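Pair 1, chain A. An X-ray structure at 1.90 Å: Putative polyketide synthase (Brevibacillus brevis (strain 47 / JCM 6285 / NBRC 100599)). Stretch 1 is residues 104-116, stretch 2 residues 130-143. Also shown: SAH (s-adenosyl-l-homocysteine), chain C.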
# COMPACT_ATOMS: atom_id res chain seq x y z
N CYS A 104 1.42 4.79 -8.00
CA CYS A 104 2.20 5.66 -7.13
C CYS A 104 1.46 6.91 -6.60
O CYS A 104 2.10 7.74 -5.94
CB CYS A 104 3.48 6.09 -7.87
SG CYS A 104 3.14 7.02 -9.46
N GLY A 105 0.14 7.01 -6.75
CA GLY A 105 -0.57 8.11 -6.14
C GLY A 105 -0.01 9.47 -6.63
O GLY A 105 0.17 9.70 -7.81
N HIS A 106 0.27 10.35 -5.70
CA HIS A 106 0.90 11.63 -6.01
C HIS A 106 2.41 11.56 -6.09
O HIS A 106 3.04 12.62 -6.05
CB HIS A 106 0.51 12.66 -4.97
CG HIS A 106 -0.95 13.01 -4.97
ND1 HIS A 106 -1.59 13.55 -3.88
CD2 HIS A 106 -1.91 12.86 -5.92
CE1 HIS A 106 -2.88 13.72 -4.15
NE2 HIS A 106 -3.10 13.31 -5.39
N GLY A 107 2.99 10.36 -6.11
CA GLY A 107 4.44 10.20 -6.28
C GLY A 107 5.28 10.36 -5.04
O GLY A 107 6.53 10.36 -5.13
N THR A 108 4.64 10.39 -3.88
CA THR A 108 5.33 10.74 -2.65
C THR A 108 6.48 9.78 -2.34
O THR A 108 7.58 10.22 -2.01
CB THR A 108 4.32 10.79 -1.50
OG1 THR A 108 3.35 11.84 -1.79
CG2 THR A 108 4.99 11.15 -0.18
N ASP A 109 6.23 8.46 -2.42
CA ASP A 109 7.31 7.49 -2.15
C ASP A 109 8.35 7.48 -3.27
O ASP A 109 9.56 7.36 -3.01
CB ASP A 109 6.76 6.06 -1.96
CG ASP A 109 5.96 5.92 -0.68
OD1 ASP A 109 6.43 6.36 0.40
OD2 ASP A 109 4.81 5.44 -0.74
N VAL A 110 7.91 7.58 -4.51
CA VAL A 110 8.87 7.73 -5.61
C VAL A 110 9.85 8.86 -5.34
O VAL A 110 11.07 8.72 -5.53
CB VAL A 110 8.13 7.94 -6.94
CG1 VAL A 110 9.05 8.49 -8.01
CG2 VAL A 110 7.52 6.65 -7.40
N ILE A 111 9.33 9.98 -4.85
CA ILE A 111 10.10 11.17 -4.60
C ILE A 111 10.92 11.04 -3.35
O ILE A 111 12.10 11.40 -3.34
CB ILE A 111 9.16 12.40 -4.51
CG1 ILE A 111 8.71 12.81 -5.90
CG2 ILE A 111 9.84 13.55 -3.76
CD1 ILE A 111 7.44 13.65 -5.87
N GLN A 112 10.28 10.65 -2.24
CA GLN A 112 11.00 10.63 -0.96
C GLN A 112 12.12 9.59 -0.94
O GLN A 112 13.17 9.81 -0.30
CB GLN A 112 10.05 10.38 0.20
CG GLN A 112 9.13 11.60 0.55
CD GLN A 112 8.14 11.27 1.69
OE1 GLN A 112 8.00 10.10 2.13
NE2 GLN A 112 7.45 12.27 2.14
N ILE A 113 11.92 8.42 -1.59
CA ILE A 113 13.00 7.42 -1.64
C ILE A 113 14.20 7.99 -2.40
O ILE A 113 15.37 7.82 -2.00
CB ILE A 113 12.53 6.09 -2.25
CG1 ILE A 113 11.55 5.40 -1.35
CG2 ILE A 113 13.75 5.19 -2.56
CD1 ILE A 113 10.84 4.26 -2.01
N ALA A 114 13.94 8.62 -3.53
CA ALA A 114 15.01 9.20 -4.33
C ALA A 114 15.72 10.33 -3.58
O ALA A 114 16.95 10.49 -3.69
CB ALA A 114 14.46 9.73 -5.65
N GLU A 115 14.97 11.12 -2.83
CA GLU A 115 15.60 12.20 -2.08
C GLU A 115 16.47 11.64 -0.97
O GLU A 115 17.60 12.10 -0.75
CB GLU A 115 14.57 13.15 -1.49
CG GLU A 115 14.03 14.18 -2.39
CD GLU A 115 13.27 15.26 -1.60
OE1 GLU A 115 13.65 16.44 -1.66
OE2 GLU A 115 12.29 14.90 -0.92
N LEU A 116 15.94 10.68 -0.21
CA LEU A 116 16.67 10.16 0.94
C LEU A 116 17.87 9.30 0.53
O LEU A 116 18.84 9.19 1.30
CB LEU A 116 15.72 9.36 1.82
CG LEU A 116 16.15 8.97 3.23
CD1 LEU A 116 16.77 10.12 3.99
CD2 LEU A 116 14.93 8.42 3.97
N ALA A 130 -3.87 12.96 -14.16
CA ALA A 130 -3.63 14.13 -13.31
C ALA A 130 -2.60 13.83 -12.22
O ALA A 130 -1.84 14.70 -11.79
CB ALA A 130 -4.93 14.61 -12.68
N GLN A 131 -2.61 12.62 -11.70
CA GLN A 131 -1.67 12.26 -10.66
C GLN A 131 -0.28 12.20 -11.23
O GLN A 131 0.67 12.63 -10.58
CB GLN A 131 -2.03 10.89 -10.08
CG GLN A 131 -3.28 10.93 -9.22
CD GLN A 131 -3.56 9.54 -8.57
OE1 GLN A 131 -2.93 8.54 -8.91
NE2 GLN A 131 -4.45 9.52 -7.62
N ALA A 132 -0.14 11.65 -12.45
CA ALA A 132 1.18 11.56 -13.07
C ALA A 132 1.72 12.95 -13.32
O ALA A 132 2.90 13.24 -13.03
CB ALA A 132 1.08 10.76 -14.37
N GLU A 133 0.86 13.83 -13.81
CA GLU A 133 1.27 15.22 -14.08
C GLU A 133 1.77 15.88 -12.80
O GLU A 133 2.83 16.50 -12.77
CB GLU A 133 0.09 15.95 -14.69
CG GLU A 133 0.38 17.42 -15.02
CD GLU A 133 1.51 17.58 -16.01
OE1 GLU A 133 2.13 18.67 -16.05
OE2 GLU A 133 1.79 16.61 -16.76
N LEU A 134 1.05 15.69 -11.69
CA LEU A 134 1.42 16.33 -10.44
C LEU A 134 2.72 15.76 -9.91
O LEU A 134 3.57 16.51 -9.43
CB LEU A 134 0.28 16.14 -9.42
CG LEU A 134 0.60 16.69 -8.02
CD1 LEU A 134 0.90 18.20 -8.05
CD2 LEU A 134 -0.52 16.39 -7.08
N GLY A 135 2.87 14.43 -9.94
CA GLY A 135 4.09 13.81 -9.45
C GLY A 135 5.33 14.23 -10.22
O GLY A 135 6.37 14.53 -9.64
N ASN A 136 5.22 14.34 -11.55
CA ASN A 136 6.35 14.82 -12.33
C ASN A 136 6.62 16.30 -12.09
O ASN A 136 7.78 16.72 -12.11
CB ASN A 136 6.11 14.55 -13.82
CG ASN A 136 6.28 13.10 -14.15
OD1 ASN A 136 7.29 12.49 -13.77
ND2 ASN A 136 5.29 12.52 -14.82
N GLN A 137 5.58 17.12 -11.86
CA GLN A 137 5.83 18.52 -11.51
C GLN A 137 6.59 18.61 -10.19
O GLN A 137 7.53 19.39 -10.07
CB GLN A 137 4.52 19.31 -11.40
CG GLN A 137 3.81 19.53 -12.70
CD GLN A 137 2.46 20.20 -12.51
OE1 GLN A 137 2.15 20.72 -11.44
NE2 GLN A 137 1.62 20.16 -13.55
N ARG A 138 6.24 17.78 -9.21
CA ARG A 138 6.95 17.81 -7.94
C ARG A 138 8.34 17.23 -8.09
O ARG A 138 9.27 17.68 -7.43
CB ARG A 138 6.16 17.03 -6.86
CG ARG A 138 4.84 17.71 -6.50
CD ARG A 138 4.08 16.94 -5.44
NE ARG A 138 2.79 17.56 -5.12
CZ ARG A 138 1.90 17.04 -4.30
NH1 ARG A 138 2.15 15.88 -3.70
NH2 ARG A 138 0.75 17.66 -4.06
N ILE A 139 8.51 16.22 -8.93
CA ILE A 139 9.85 15.75 -9.23
C ILE A 139 10.69 16.89 -9.78
O ILE A 139 11.86 17.07 -9.42
CB ILE A 139 9.80 14.57 -10.20
CG1 ILE A 139 9.31 13.30 -9.46
CG2 ILE A 139 11.16 14.35 -10.84
CD1 ILE A 139 9.08 12.13 -10.36
N ALA A 140 10.12 17.64 -10.71
CA ALA A 140 10.86 18.75 -11.31
C ALA A 140 11.20 19.82 -10.29
O ALA A 140 12.34 20.32 -10.25
CB ALA A 140 10.02 19.32 -12.46
N GLN A 141 10.23 20.20 -9.47
CA GLN A 141 10.42 21.29 -8.53
C GLN A 141 11.50 20.96 -7.52
O GLN A 141 12.17 21.86 -7.00
CB GLN A 141 9.11 21.63 -7.83
CG GLN A 141 8.09 22.26 -8.77
CD GLN A 141 6.68 22.25 -8.22
OE1 GLN A 141 6.46 21.94 -7.04
NE2 GLN A 141 5.72 22.57 -9.07
N LYS A 142 11.71 19.67 -7.26
CA LYS A 142 12.77 19.22 -6.35
C LYS A 142 14.05 18.84 -7.10
O LYS A 142 15.01 18.35 -6.49
CB LYS A 142 12.24 18.03 -5.49
CG LYS A 142 11.14 18.51 -4.54
CD LYS A 142 10.21 17.44 -4.10
CE LYS A 142 10.67 16.82 -2.80
NZ LYS A 142 10.68 17.76 -1.65
N ASN A 143 14.08 19.04 -8.41
CA ASN A 143 15.29 18.79 -9.20
C ASN A 143 15.72 17.31 -9.08
O ASN A 143 16.90 17.01 -8.94
CB ASN A 143 16.42 19.70 -8.75
CG ASN A 143 17.47 19.87 -9.79
OD1 ASN A 143 17.28 19.50 -10.95
ND2 ASN A 143 18.60 20.45 -9.39
N SAH C . 0.38 4.15 -3.40
CA SAH C . -0.12 5.52 -3.32
CB SAH C . -1.49 5.67 -3.96
CG SAH C . -2.52 4.62 -3.57
SD SAH C . -4.16 5.04 -4.25
C SAH C . -0.15 5.91 -1.86
O SAH C . -0.51 7.03 -1.52
OXT SAH C . 0.21 5.09 -1.01
C5' SAH C . -4.18 3.83 -5.59
C4' SAH C . -3.19 4.18 -6.70
O4' SAH C . -3.16 3.09 -7.65
C3' SAH C . -3.67 5.41 -7.54
O3' SAH C . -2.49 6.19 -7.77
C2' SAH C . -4.21 4.84 -8.86
O2' SAH C . -4.07 5.67 -9.97
C1' SAH C . -3.32 3.57 -8.98
N9 SAH C . -3.83 2.52 -9.85
C8 SAH C . -5.02 1.85 -9.78
N7 SAH C . -5.05 1.01 -10.82
C5 SAH C . -3.89 1.10 -11.50
C6 SAH C . -3.39 0.48 -12.64
N6 SAH C . -4.03 -0.48 -13.31
N1 SAH C . -2.13 0.80 -13.07
C2 SAH C . -1.40 1.79 -12.45
N3 SAH C . -1.92 2.42 -11.35
C4 SAH C . -3.15 2.11 -10.92
O HOH W 1 2.18 10.62 -9.40
O HOH W 2 3.81 13.99 -3.63

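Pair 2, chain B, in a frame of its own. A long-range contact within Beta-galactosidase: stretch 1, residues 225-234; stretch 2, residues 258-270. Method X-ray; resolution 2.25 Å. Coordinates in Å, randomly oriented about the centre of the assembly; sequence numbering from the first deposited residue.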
# COMPACT_ATOMS: atom_id res chain seq x y z
N GLN B 225 3.45 -18.67 -19.85
CA GLN B 225 2.40 -17.68 -20.12
C GLN B 225 2.71 -16.90 -21.40
O GLN B 225 1.85 -16.71 -22.26
CB GLN B 225 2.24 -16.74 -18.93
CG GLN B 225 1.46 -17.37 -17.77
CD GLN B 225 0.03 -17.67 -18.15
OE1 GLN B 225 -0.77 -16.76 -18.36
NE2 GLN B 225 -0.30 -18.95 -18.27
N SER B 226 3.95 -16.45 -21.53
CA SER B 226 4.38 -15.77 -22.73
C SER B 226 4.20 -16.69 -23.94
O SER B 226 3.57 -16.29 -24.92
CB SER B 226 5.81 -15.28 -22.57
OG SER B 226 6.22 -14.52 -23.69
N ASP B 227 4.71 -17.92 -23.87
CA ASP B 227 4.53 -18.89 -24.96
C ASP B 227 3.05 -19.11 -25.31
O ASP B 227 2.72 -19.21 -26.49
CB ASP B 227 5.17 -20.25 -24.64
CG ASP B 227 6.68 -20.22 -24.66
OD1 ASP B 227 7.26 -19.13 -24.82
OD2 ASP B 227 7.31 -21.30 -24.48
N SER B 228 2.18 -19.20 -24.30
CA SER B 228 0.76 -19.49 -24.50
C SER B 228 0.05 -18.37 -25.26
O SER B 228 -0.75 -18.62 -26.17
CB SER B 228 0.04 -19.69 -23.16
OG SER B 228 0.56 -20.78 -22.42
N LEU B 229 0.32 -17.13 -24.87
CA LEU B 229 -0.21 -15.99 -25.59
C LEU B 229 0.37 -15.93 -27.01
O LEU B 229 -0.34 -15.60 -27.96
CB LEU B 229 0.05 -14.70 -24.81
CG LEU B 229 -0.70 -14.62 -23.48
CD1 LEU B 229 -0.05 -13.65 -22.51
CD2 LEU B 229 -2.15 -14.24 -23.71
N LEU B 230 1.65 -16.25 -27.16
CA LEU B 230 2.26 -16.28 -28.49
C LEU B 230 1.55 -17.30 -29.38
O LEU B 230 1.31 -17.05 -30.56
CB LEU B 230 3.76 -16.58 -28.40
CG LEU B 230 4.52 -16.53 -29.74
CD1 LEU B 230 4.29 -15.22 -30.49
CD2 LEU B 230 6.03 -16.74 -29.52
N GLU B 231 1.21 -18.46 -28.80
CA GLU B 231 0.47 -19.47 -29.54
C GLU B 231 -0.84 -18.89 -30.07
O GLU B 231 -1.24 -19.15 -31.21
CB GLU B 231 0.18 -20.68 -28.65
CG GLU B 231 1.35 -21.65 -28.49
CD GLU B 231 1.81 -22.21 -29.84
OE1 GLU B 231 0.95 -22.74 -30.57
OE2 GLU B 231 3.02 -22.09 -30.17
N CYS B 232 -1.53 -18.11 -29.24
CA CYS B 232 -2.76 -17.47 -29.70
C CYS B 232 -2.48 -16.58 -30.92
O CYS B 232 -3.16 -16.69 -31.94
CB CYS B 232 -3.43 -16.68 -28.58
SG CYS B 232 -4.06 -17.72 -27.24
N PHE B 233 -1.46 -15.73 -30.83
CA PHE B 233 -1.10 -14.90 -31.98
C PHE B 233 -0.87 -15.72 -33.25
O PHE B 233 -1.46 -15.44 -34.30
CB PHE B 233 0.15 -14.07 -31.70
CG PHE B 233 0.70 -13.39 -32.94
CD1 PHE B 233 0.07 -12.28 -33.47
CD2 PHE B 233 1.83 -13.89 -33.58
CE1 PHE B 233 0.55 -11.66 -34.61
CE2 PHE B 233 2.33 -13.28 -34.72
CZ PHE B 233 1.70 -12.17 -35.24
N LYS B 234 -0.00 -16.72 -33.13
CA LYS B 234 0.36 -17.59 -34.25
C LYS B 234 -0.84 -18.30 -34.82
O LYS B 234 -0.97 -18.45 -36.04
CB LYS B 234 1.41 -18.63 -33.83
CG LYS B 234 2.66 -18.03 -33.18
CD LYS B 234 3.86 -18.98 -33.20
CE LYS B 234 3.47 -20.41 -32.85
NZ LYS B 234 4.65 -21.32 -32.77
N PRO B 258 7.24 -5.71 -19.20
CA PRO B 258 8.02 -6.77 -18.54
C PRO B 258 7.51 -8.21 -18.72
O PRO B 258 8.30 -9.13 -18.55
CB PRO B 258 7.99 -6.37 -17.05
CG PRO B 258 6.83 -5.43 -16.90
CD PRO B 258 6.59 -4.79 -18.24
N GLU B 259 6.24 -8.40 -19.08
CA GLU B 259 5.63 -9.73 -18.96
C GLU B 259 5.77 -10.70 -20.14
O GLU B 259 5.49 -11.89 -20.01
CB GLU B 259 4.15 -9.59 -18.56
CG GLU B 259 3.98 -8.98 -17.17
CD GLU B 259 2.54 -8.95 -16.74
OE1 GLU B 259 1.66 -8.72 -17.60
OE2 GLU B 259 2.27 -9.16 -15.53
N LEU B 260 6.21 -10.20 -21.29
CA LEU B 260 6.34 -11.04 -22.47
C LEU B 260 7.75 -10.96 -23.06
O LEU B 260 8.36 -9.89 -23.09
CB LEU B 260 5.31 -10.59 -23.52
CG LEU B 260 3.97 -11.33 -23.61
CD1 LEU B 260 3.64 -12.15 -22.37
CD2 LEU B 260 2.84 -10.37 -23.96
N ASP B 261 8.25 -12.09 -23.55
CA ASP B 261 9.57 -12.13 -24.19
C ASP B 261 9.44 -11.72 -25.65
O ASP B 261 9.27 -12.56 -26.52
CB ASP B 261 10.16 -13.53 -24.09
CG ASP B 261 11.57 -13.62 -24.63
OD1 ASP B 261 12.06 -12.63 -25.23
OD2 ASP B 261 12.19 -14.69 -24.44
N TYR B 262 9.52 -10.43 -25.93
CA TYR B 262 9.23 -9.93 -27.27
C TYR B 262 10.20 -10.42 -28.34
O TYR B 262 9.81 -10.55 -29.51
CB TYR B 262 9.14 -8.40 -27.27
CG TYR B 262 7.81 -7.86 -26.78
CD1 TYR B 262 6.65 -8.59 -26.96
CD2 TYR B 262 7.72 -6.63 -26.14
CE1 TYR B 262 5.41 -8.10 -26.52
CE2 TYR B 262 6.50 -6.14 -25.71
CZ TYR B 262 5.36 -6.88 -25.90
OH TYR B 262 4.14 -6.39 -25.47
N PHE B 263 11.44 -10.71 -27.96
CA PHE B 263 12.40 -11.27 -28.91
C PHE B 263 11.87 -12.54 -29.52
O PHE B 263 11.97 -12.74 -30.73
CB PHE B 263 13.78 -11.48 -28.27
CG PHE B 263 14.59 -10.22 -28.19
CD1 PHE B 263 15.01 -9.59 -29.35
CD2 PHE B 263 14.89 -9.64 -26.98
CE1 PHE B 263 15.73 -8.43 -29.30
CE2 PHE B 263 15.62 -8.46 -26.92
CZ PHE B 263 16.03 -7.86 -28.07
N LYS B 264 11.29 -13.38 -28.68
CA LYS B 264 10.68 -14.61 -29.13
C LYS B 264 9.38 -14.32 -29.90
O LYS B 264 9.06 -14.99 -30.88
CB LYS B 264 10.44 -15.52 -27.92
CG LYS B 264 9.67 -16.78 -28.21
CD LYS B 264 9.84 -17.77 -27.06
CE LYS B 264 8.97 -19.01 -27.25
NZ LYS B 264 9.31 -20.05 -26.22
N TRP B 265 8.63 -13.31 -29.47
CA TRP B 265 7.43 -12.91 -30.20
C TRP B 265 7.74 -12.45 -31.63
O TRP B 265 7.06 -12.84 -32.58
CB TRP B 265 6.65 -11.83 -29.45
CG TRP B 265 5.73 -12.37 -28.37
CD1 TRP B 265 6.11 -12.97 -27.20
CD2 TRP B 265 4.29 -12.36 -28.38
NE1 TRP B 265 4.99 -13.35 -26.49
CE2 TRP B 265 3.87 -12.98 -27.19
CE3 TRP B 265 3.33 -11.89 -29.28
CZ2 TRP B 265 2.52 -13.14 -26.86
CZ3 TRP B 265 1.98 -12.06 -28.97
CH2 TRP B 265 1.59 -12.68 -27.76
N ALA B 266 8.78 -11.63 -31.78
CA ALA B 266 9.04 -10.94 -33.05
C ALA B 266 9.39 -11.91 -34.17
O ALA B 266 9.14 -11.63 -35.35
CB ALA B 266 10.14 -9.87 -32.88
N LYS B 267 9.96 -13.06 -33.81
CA LYS B 267 10.32 -14.06 -34.80
C LYS B 267 9.07 -14.57 -35.51
O LYS B 267 9.14 -15.01 -36.66
CB LYS B 267 11.07 -15.22 -34.15
CG LYS B 267 12.41 -14.81 -33.52
CD LYS B 267 13.12 -16.04 -32.93
CE LYS B 267 14.44 -15.68 -32.27
NZ LYS B 267 15.37 -14.99 -33.22
N GLU B 268 7.93 -14.48 -34.83
CA GLU B 268 6.67 -14.98 -35.38
C GLU B 268 5.87 -13.90 -36.11
O GLU B 268 4.81 -14.18 -36.67
CB GLU B 268 5.81 -15.58 -34.25
CG GLU B 268 6.55 -16.55 -33.35
CD GLU B 268 7.04 -17.83 -34.07
OE1 GLU B 268 6.47 -18.21 -35.13
OE2 GLU B 268 7.98 -18.46 -33.54
N MET B 269 6.38 -12.67 -36.09
CA MET B 269 5.68 -11.50 -36.65
C MET B 269 6.35 -11.01 -37.94
O MET B 269 7.57 -10.99 -38.04
CB MET B 269 5.68 -10.35 -35.64
CG MET B 269 4.96 -10.66 -34.34
SD MET B 269 5.49 -9.58 -33.01
CE MET B 269 4.59 -8.08 -33.41
N ASP B 270 5.55 -10.60 -38.93
CA ASP B 270 6.10 -10.12 -40.20
C ASP B 270 6.83 -8.79 -40.02
O ASP B 270 7.82 -8.51 -40.69
CB ASP B 270 5.01 -9.96 -41.25
CG ASP B 270 4.50 -11.29 -41.76
OD1 ASP B 270 5.30 -12.25 -41.87
OD2 ASP B 270 3.30 -11.37 -42.06

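The sharpest difference lies where Ile139(A) of pair 1 matches Trp265(B) of pair 2: an aliphatic side chain in one, an indole in the other. Ile139(A) meets Ile111(A) at 3.6 Å, CG1 to CG1, and reaches Val110(A) more loosely, its CD1 lying 4.3 Å from Val110(A) CG1. Trp265(B) instead sits as a knob among Ser226(B), Leu229(B), Leu230(B) and Phe233(B). One face of its six-membered ring takes a CH-pi contact from Leu230(B) CA, 3.9 Å from the ring centroid, and its CZ2 lies 3.6 Å from Leu229(B) CB.

The frame is shared. Fourteen central residues superpose with an RMSD of 0.7 Å, and in each pair two helices run nearly parallel, 20° apart with axes 10.1 Å apart at closest approach in pair 1, 22° and 10.5 Å in pair 2. Both contacts bury moderate areas, 540 and 655 Å². Ile111(A) and Leu230(B) coincide to 0.2 Å between CA atoms, as closely as Gln112(A) and Glu231(B), and each of the first two packs against the matched Ile139(A) or Trp265(B); Leu230(B) CD1 approaches Trp265(B) CD2 at 3.6 Å.

Gly107(A) matches Ser226(B). Gly107(A) stands at the N-cap position, right before its helix, and has a positive phi, and a CB there would come within a tight 3.5 Å of Gly135(A) CA. Ser226(B), already within a helix, uses its side chain: OG accepts hydrogen bonds from Asp261(B) N (3.2 Å) and Trp265(B) NE1 (3.3 Å), so one hydroxyl ties the start of the second helix and the indole to the first.

Charge is placed differently. At Thr108(A)/Asp227(B) and Arg138(A)/Lys264(B), pair 2 forms a salt bridge, Lys264(B) NZ to Asp227(B) OD1 at 2.6 Å; in pair 1 a water accepts from Arg138(A) NH1 (2.5 Å) and donates to Thr108(A) OG1 and His106(A) O (both 2.9 Å). At the other end the signs are exchanged: Glu115(A) OE1 and Lys142(A) NZ make a salt bridge at 3.3 Å, its hydrogen bond weak, whereas the matched Lys234(B) NZ and Glu268(B) OE1 stay 4.3 Å apart, beyond a salt bridge.

Ala114(A) is out of reach of the second stretch, but its counterpart Phe233(B) reaches across, with CZ 3.7 Å from Met269(B) CG. Before its helix, pair 1 adds His106(A), whose ring face receives Leu134(A) CD2 4.1 Å from the centroid, and a ligand site: SAH O3' donates to Gln131(A) OE1 at 2.6 Å.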